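Putative polyketide cyclase (Acidithiobacillus ferrooxidans, PDB 3F9S) is a SnoaL-like protein that probably catalyses ring closure in a polyketide-type substrate, a role inferred from its family. Local coordinates at the interface of chains A and B. Coordinates in Å, arbitrary orientation; residue numbers count along the deposited sequence, not the author numbering. Chains: chain A/B, putative polyketide cyclase.

Contact 1: the interface of chains A and B. Residues chain A 85, 87, 113, 129; chain B 85, 112-113, 115, 127, 129.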
ATOM      1  N   VAL A  85     -10.444   0.051  -3.427  1.00 23.34           N
ATOM      2  CA  VAL A  85      -8.998  -0.041  -3.320  1.00 23.34           C
ATOM      3  C   VAL A  85      -8.471  -0.410  -4.697  1.00 23.41           C
ATOM      4  O   VAL A  85      -8.984  -1.345  -5.319  1.00 24.91           O
ATOM      5  CB  VAL A  85      -8.543  -1.089  -2.323  1.00 22.23           C
ATOM      6  CG1 VAL A  85      -6.999  -1.027  -2.202  1.00 24.40           C
ATOM      7  CG2 VAL A  85      -9.176  -0.886  -0.934  1.00 25.82           C
ATOM      8  N   THR A  87      -4.971  -1.459  -6.597  1.00 22.95           N
ATOM      9  CA  THR A  87      -3.567  -1.842  -6.548  1.00 22.41           C
ATOM     10  C   THR A  87      -3.079  -1.553  -7.942  1.00 22.96           C
ATOM     11  O   THR A  87      -3.815  -1.699  -8.917  1.00 25.16           O
ATOM     12  CB  THR A  87      -3.362  -3.290  -6.161  1.00 22.46           C
ATOM     13  OG1 THR A  87      -4.147  -4.128  -6.997  1.00 22.86           O
ATOM     14  CG2 THR A  87      -3.761  -3.497  -4.700  1.00 23.75           C
ATOM     15  N   ALA A 113      -0.793   0.777  -3.618  1.00 23.25           N
ATOM     16  CA  ALA A 113      -2.162   0.465  -3.284  1.00 24.19           C
ATOM     17  C   ALA A 113      -2.794   1.749  -2.799  1.00 25.11           C
ATOM     18  O   ALA A 113      -2.207   2.464  -1.990  1.00 25.54           O
ATOM     19  CB  ALA A 113      -2.204  -0.633  -2.264  1.00 23.81           C
ATOM     20  N   ILE A 129      -0.353   3.682  -0.111  1.00 22.72           N
ATOM     21  CA  ILE A 129       1.019   3.284   0.211  1.00 22.48           C
ATOM     22  C   ILE A 129       1.616   2.963  -1.146  1.00 24.26           C
ATOM     23  O   ILE A 129       0.975   2.323  -1.962  1.00 24.64           O
ATOM     24  CB  ILE A 129       1.093   2.036   1.113  1.00 23.28           C
ATOM     25  CG1 ILE A 129       0.218   2.186   2.343  1.00 32.73           C
ATOM     26  CG2 ILE A 129       2.570   1.743   1.485  1.00 24.05           C
ATOM     27  CD1 ILE A 129       0.696   3.167   3.349  1.00 33.08           C
TER
ATOM     28  N   VAL B  85      -8.790  -6.430   1.147  1.00 25.54           N
ATOM     29  CA  VAL B  85      -7.638  -5.572   1.264  1.00 24.65           C
ATOM     30  C   VAL B  85      -7.646  -5.077   2.703  1.00 24.25           C
ATOM     31  O   VAL B  85      -8.666  -4.616   3.186  1.00 26.54           O
ATOM     32  CB  VAL B  85      -7.677  -4.384   0.332  1.00 24.54           C
ATOM     33  CG1 VAL B  85      -6.343  -3.608   0.437  1.00 24.68           C
ATOM     34  CG2 VAL B  85      -7.917  -4.881  -1.104  1.00 25.43           C
ATOM     35  N   GLY B 112       0.866   0.080   5.682  1.00 21.45           N
ATOM     36  CA  GLY B 112       0.858  -0.774   4.531  1.00 22.51           C
ATOM     37  C   GLY B 112      -0.522  -1.164   4.092  1.00 24.71           C
ATOM     38  O   GLY B 112      -1.479  -0.878   4.778  1.00 24.82           O
ATOM     39  N   ALA B 113      -0.576  -1.787   2.917  1.00 24.57           N
ATOM     40  CA  ALA B 113      -1.829  -2.267   2.346  1.00 24.98           C
ATOM     41  C   ALA B 113      -1.533  -3.692   1.943  1.00 25.57           C
ATOM     42  O   ALA B 113      -0.531  -3.944   1.314  1.00 25.51           O
ATOM     43  CB  ALA B 113      -2.229  -1.443   1.139  1.00 26.99           C
ATOM     44  N   VAL B 115      -3.432  -7.091   0.255  1.00 25.66           N
ATOM     45  CA  VAL B 115      -4.562  -7.740  -0.364  1.00 24.50           C
ATOM     46  C   VAL B 115      -4.401  -9.190   0.029  1.00 24.36           C
ATOM     47  O   VAL B 115      -3.398  -9.793  -0.296  1.00 27.47           O
ATOM     48  CB  VAL B 115      -4.572  -7.645  -1.887  1.00 21.96           C
ATOM     49  CG1 VAL B 115      -5.885  -8.218  -2.422  1.00 22.48           C
ATOM     50  CG2 VAL B 115      -4.415  -6.164  -2.324  1.00 24.04           C
ATOM     51  N   TRP B 127      -0.829  -9.651  -1.624  1.00 24.57           N
ATOM     52  CA  TRP B 127      -0.196  -8.684  -2.494  1.00 25.65           C
ATOM     53  C   TRP B 127      -0.082  -7.498  -1.557  1.00 24.96           C
ATOM     54  O   TRP B 127      -1.108  -6.967  -1.139  1.00 26.01           O
ATOM     55  CB  TRP B 127      -1.127  -8.391  -3.640  1.00 26.26           C
ATOM     56  CG  TRP B 127      -0.572  -7.605  -4.762  1.00 26.16           C
ATOM     57  CD1 TRP B 127      -0.256  -8.098  -5.969  1.00 28.36           C
ATOM     58  CD2 TRP B 127      -0.313  -6.188  -4.818  1.00 25.94           C
ATOM     59  NE1 TRP B 127       0.202  -7.106  -6.780  1.00 27.95           N
ATOM     60  CE2 TRP B 127       0.152  -5.915  -6.119  1.00 25.47           C
ATOM     61  CE3 TRP B 127      -0.468  -5.125  -3.921  1.00 26.50           C
ATOM     62  CZ2 TRP B 127       0.515  -4.623  -6.546  1.00 25.47           C
ATOM     63  CZ3 TRP B 127      -0.119  -3.831  -4.353  1.00 27.03           C
ATOM     64  CH2 TRP B 127       0.370  -3.610  -5.647  1.00 26.86           C
ATOM     65  N   ILE B 129       2.082  -3.798  -0.075  1.00 26.71           N
ATOM     66  CA  ILE B 129       2.981  -2.673  -0.218  1.00 24.44           C
ATOM     67  C   ILE B 129       3.068  -2.102   1.185  1.00 25.50           C
ATOM     68  O   ILE B 129       2.055  -1.971   1.855  1.00 25.16           O
ATOM     69  CB  ILE B 129       2.460  -1.548  -1.126  1.00 26.39           C
ATOM     70  CG1 ILE B 129       2.042  -2.024  -2.505  1.00 33.85           C
ATOM     71  CG2 ILE B 129       3.566  -0.513  -1.310  1.00 28.08           C
ATOM     72  CD1 ILE B 129       3.132  -2.338  -3.441  1.00 34.24           C
TER

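Contact 2: the interface of chains A and B. Residues chain A 130-134, 136; chain B 130, 132-134.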
ATOM      1  N   THR A 130       2.848   3.394  -1.369  1.00 25.25           N
ATOM      2  CA  THR A 130       3.545   3.120  -2.603  1.00 24.61           C
ATOM      3  C   THR A 130       4.937   2.626  -2.247  1.00 22.19           C
ATOM      4  O   THR A 130       5.454   2.915  -1.166  1.00 21.60           O
ATOM      5  CB  THR A 130       3.692   4.389  -3.449  1.00 23.66           C
ATOM      6  OG1 THR A 130       4.620   5.256  -2.820  1.00 25.31           O
ATOM      7  CG2 THR A 130       2.371   5.149  -3.594  1.00 25.69           C
ATOM      8  N   ASP A 131       5.554   1.928  -3.186  1.00 20.58           N
ATOM      9  CA  ASP A 131       6.899   1.394  -3.004  1.00 22.84           C
ATOM     10  C   ASP A 131       7.955   2.472  -3.287  1.00 23.32           C
ATOM     11  O   ASP A 131       8.713   2.409  -4.261  1.00 23.86           O
ATOM     12  CB  ASP A 131       7.108   0.172  -3.886  1.00 23.44           C
ATOM     13  CG  ASP A 131       8.444  -0.486  -3.660  1.00 24.39           C
ATOM     14  OD1 ASP A 131       9.050  -0.278  -2.579  1.00 21.61           O
ATOM     15  OD2 ASP A 131       8.861  -1.220  -4.575  1.00 22.74           O
ATOM     16  N   ARG A 132       8.009   3.462  -2.403  1.00 23.40           N
ATOM     17  CA  ARG A 132       8.969   4.536  -2.548  1.00 21.66           C
ATOM     18  C   ARG A 132      10.400   4.055  -2.360  1.00 21.46           C
ATOM     19  O   ARG A 132      11.313   4.584  -3.003  1.00 21.51           O
ATOM     20  CB  ARG A 132       8.712   5.645  -1.565  1.00 22.57           C
ATOM     21  CG  ARG A 132       7.382   6.315  -1.748  1.00 20.71           C
ATOM     22  CD  ARG A 132       7.328   7.495  -0.878  1.00 22.87           C
ATOM     23  NE  ARG A 132       7.365   7.061   0.516  1.00 22.47           N
ATOM     24  CZ  ARG A 132       7.738   7.824   1.537  1.00 25.44           C
ATOM     25  NH1 ARG A 132       8.129   9.083   1.378  1.00 22.32           N
ATOM     26  NH2 ARG A 132       7.708   7.306   2.747  1.00 22.41           N
ATOM     27  N   LEU A 133      10.610   3.051  -1.502  1.00 20.25           N
ATOM     28  CA  LEU A 133      11.955   2.549  -1.268  1.00 19.85           C
ATOM     29  C   LEU A 133      12.517   1.921  -2.556  1.00 21.06           C
ATOM     30  O   LEU A 133      13.688   2.139  -2.880  1.00 21.15           O
ATOM     31  CB  LEU A 133      12.021   1.556  -0.107  1.00 19.33           C
ATOM     32  CG  LEU A 133      13.431   1.065   0.223  1.00 21.18           C
ATOM     33  CD1 LEU A 133      14.370   2.256   0.559  1.00 22.15           C
ATOM     34  CD2 LEU A 133      13.393   0.068   1.347  1.00 22.84           C
ATOM     35  N   GLY A 134      11.676   1.172  -3.263  1.00 22.86           N
ATOM     36  CA  GLY A 134      12.002   0.585  -4.560  1.00 23.60           C
ATOM     37  C   GLY A 134      12.474   1.645  -5.533  1.00 23.29           C
ATOM     38  O   GLY A 134      13.541   1.513  -6.113  1.00 23.81           O
ATOM     39  N   TYR A 136      13.568   4.722  -4.785  1.00 27.56           N
ATOM     40  CA  TYR A 136      14.776   5.263  -4.135  1.00 27.51           C
ATOM     41  C   TYR A 136      15.984   4.394  -4.485  1.00 27.60           C
ATOM     42  O   TYR A 136      17.004   4.909  -4.945  1.00 28.51           O
ATOM     43  CB  TYR A 136      14.503   5.340  -2.620  1.00 28.47           C
ATOM     44  CG  TYR A 136      15.614   5.813  -1.718  1.00 30.93           C
ATOM     45  CD1 TYR A 136      16.625   4.939  -1.310  1.00 30.69           C
ATOM     46  CD2 TYR A 136      15.596   7.104  -1.179  1.00 35.69           C
ATOM     47  CE1 TYR A 136      17.632   5.357  -0.444  1.00 33.90           C
ATOM     48  CE2 TYR A 136      16.595   7.529  -0.306  1.00 35.41           C
ATOM     49  CZ  TYR A 136      17.602   6.645   0.063  1.00 32.83           C
ATOM     50  OH  TYR A 136      18.599   7.088   0.901  1.00 34.72           O
TER
ATOM     51  N   THR B 130       4.276  -1.812   1.637  1.00 23.11           N
ATOM     52  CA  THR B 130       4.470  -1.223   2.955  1.00 23.32           C
ATOM     53  C   THR B 130       5.372  -0.022   2.831  1.00 23.88           C
ATOM     54  O   THR B 130       6.147   0.089   1.869  1.00 25.51           O
ATOM     55  CB  THR B 130       5.102  -2.202   3.904  1.00 24.07           C
ATOM     56  OG1 THR B 130       6.476  -2.385   3.551  1.00 26.08           O
ATOM     57  CG2 THR B 130       4.371  -3.556   3.895  1.00 23.45           C
ATOM     58  N   ARG B 132       8.266   1.037   3.505  1.00 24.50           N
ATOM     59  CA  ARG B 132       9.645   0.698   3.833  1.00 24.18           C
ATOM     60  C   ARG B 132      10.532   1.907   3.858  1.00 25.52           C
ATOM     61  O   ARG B 132      11.450   1.962   4.675  1.00 26.24           O
ATOM     62  CB  ARG B 132      10.233  -0.304   2.858  1.00 24.74           C
ATOM     63  CG  ARG B 132       9.544  -1.654   2.903  1.00 23.97           C
ATOM     64  CD  ARG B 132      10.279  -2.626   2.048  1.00 25.02           C
ATOM     65  NE  ARG B 132      10.287  -2.191   0.658  1.00 28.60           N
ATOM     66  CZ  ARG B 132      11.198  -2.547  -0.251  1.00 29.05           C
ATOM     67  NH1 ARG B 132      12.184  -3.403   0.004  1.00 28.35           N
ATOM     68  NH2 ARG B 132      11.100  -2.054  -1.470  1.00 26.15           N
ATOM     69  N   LEU B 133      10.310   2.856   2.949  1.00 25.29           N
ATOM     70  CA  LEU B 133      11.105   4.062   2.946  1.00 23.29           C
ATOM     71  C   LEU B 133      10.912   4.829   4.246  1.00 22.97           C
ATOM     72  O   LEU B 133      11.866   5.328   4.788  1.00 23.30           O
ATOM     73  CB  LEU B 133      10.780   4.955   1.750  1.00 23.34           C
ATOM     74  CG  LEU B 133      11.687   6.186   1.650  1.00 22.40           C
ATOM     75  CD1 LEU B 133      13.168   5.822   1.539  1.00 25.27           C
ATOM     76  CD2 LEU B 133      11.273   6.998   0.449  1.00 24.34           C
ATOM     77  N   GLY B 134       9.680   4.959   4.713  1.00 22.54           N
ATOM     78  CA  GLY B 134       9.404   5.627   5.985  1.00 24.77           C
ATOM     79  C   GLY B 134      10.193   5.010   7.123  1.00 25.16           C
ATOM     80  O   GLY B 134      10.779   5.713   7.922  1.00 24.65           O
TER
HETATM   81  O   HOH W   1       8.591   2.375   0.593  1.00 15.21           O
HETATM   82  O   HOH W   2       8.145  -0.234   0.028  1.00 17.69           O

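Contact 1: the interface of chains A and B
A:Thr87 faces B:Val115 and B:Trp127 where the beta-sheets of two SnoaL-like subunits pack against each other about a two-fold axis, in what may be the natural dimer. Its side chain stands on strand 83-93. From CB outward, the first atom lies over a face of the indole: CB sits 3.9 Å from the centroid of the six-membered ring of B:Trp127, displaced toward the rim, a CH-pi contact. The gamma-methyl then divides its contacts, with CG2 at 3.6 Å from CG2 of B:Val115, the two side chains meeting tip to tip, and at 3.7 Å from CZ3 of B:Trp127. OG1 occupies the slot between the backbone N and the carbonyl carbon (chi1 52°), which leaves the methyl anti to the carbonyl carbon and directed at the partner. A threonine thus serves here as a short apolar group, while the wide indole offers it a flat surface.

Three pairs of equivalent residues straddle the two-fold axis. In the middle pair small alanines suit the place: A:Ala113 CB meets its symmetry mate B:Ala113 CB at 3.5 Å, slightly tighter than ordinary methyl packing. Toward one end, the branched, compact chains of A:Val85 and B:Val85 point at each other, CG1 to CG1 at 3.7 Å. On the other side of the alanines, A:Ile129 and B:Ile129 slide past one another in opposite directions, CG2 touching CG2 at 3.7 Å. The other branch of A:Ile129 uses CG1 to rest on B:Gly112 CA, 3.7 Å away, where the lack of a side chain lets the isoleucine lie against the backbone of strand 107-119.

Contact 2: the interface of chains A and B
The N-capped start of the C-terminal helix, 132-142, with the turn that leads into it from strand 122-130, pairs with its two-fold mate here. B:Arg132, in the first turn of its helix, reaches across to A:Asp131, the residue just before the other helix. Its NH2 gives a nearly straight hydrogen bond, 2.9 Å long, to the carboxylate oxygen OD1 of A:Asp131, and the pair is also a salt bridge. The oxygen lies almost in the guanidinium plane and is approached on its syn side, although the two flat groups are turned 41° apart. OD1 also accepts from the backbone N of A:Gly134 at 3.1 Å, this donor coming from well above the carboxylate plane, which makes A:Asp131 the N-cap residue. An aspartate suits this place because it ties down an amide of the helix's first turn while presenting charge to the partner.

The bend of B:Arg132 at chi3 (-62°) folds its guanidinium back so that one face lies against A:Leu133. CD2 of A:Leu133 stands over the centre of that face and also touches B:Arg132 CB at 3.5 Å, the two chains crossing at about a right angle. Were B:Arg132 shortened to an alanine, A:Asp131 would probably lose its cationic mate, water 2 its NE partner and A:Leu133 CD2 the flat surface it rests on.

By the two-fold, B:Leu133 places its branches in the same way: CD2 covers the guanidinium of A:Arg132, whereas CD1 packs over one face of the A:Tyr136 ring, toward its rim, 3.9 Å from the tyrosine's CD2, and against CD1 of A:Leu133. Leucine fits because its fork serves both surfaces at once. Two waters, bonded to each other, lie between the helix starts. Water 1 joins the backbone N of A:Leu133 to that of B:Leu133, and water 2 bridges A:Asp131 OD1, B:Thr130 O and B:Arg132 NE, the last at 3.0 Å.

The C-alpha centres of contact 1 and contact 2 lie about 13 Å apart, and both belong to one two-fold interface. Strand 122-130 joins them: it supplies residues to the sheet packing of contact 1, then ends at contact 2, where the C-terminal helix begins. The two differ in character, the side chains of contact 1 meeting mainly through carbon, contact 2 adding charge pairing and ordered water. Together they would set both the spacing of the sheets and the relative placement of the helices, which fits a dimer, though the deposited assembly alone does not prove that it forms in solution.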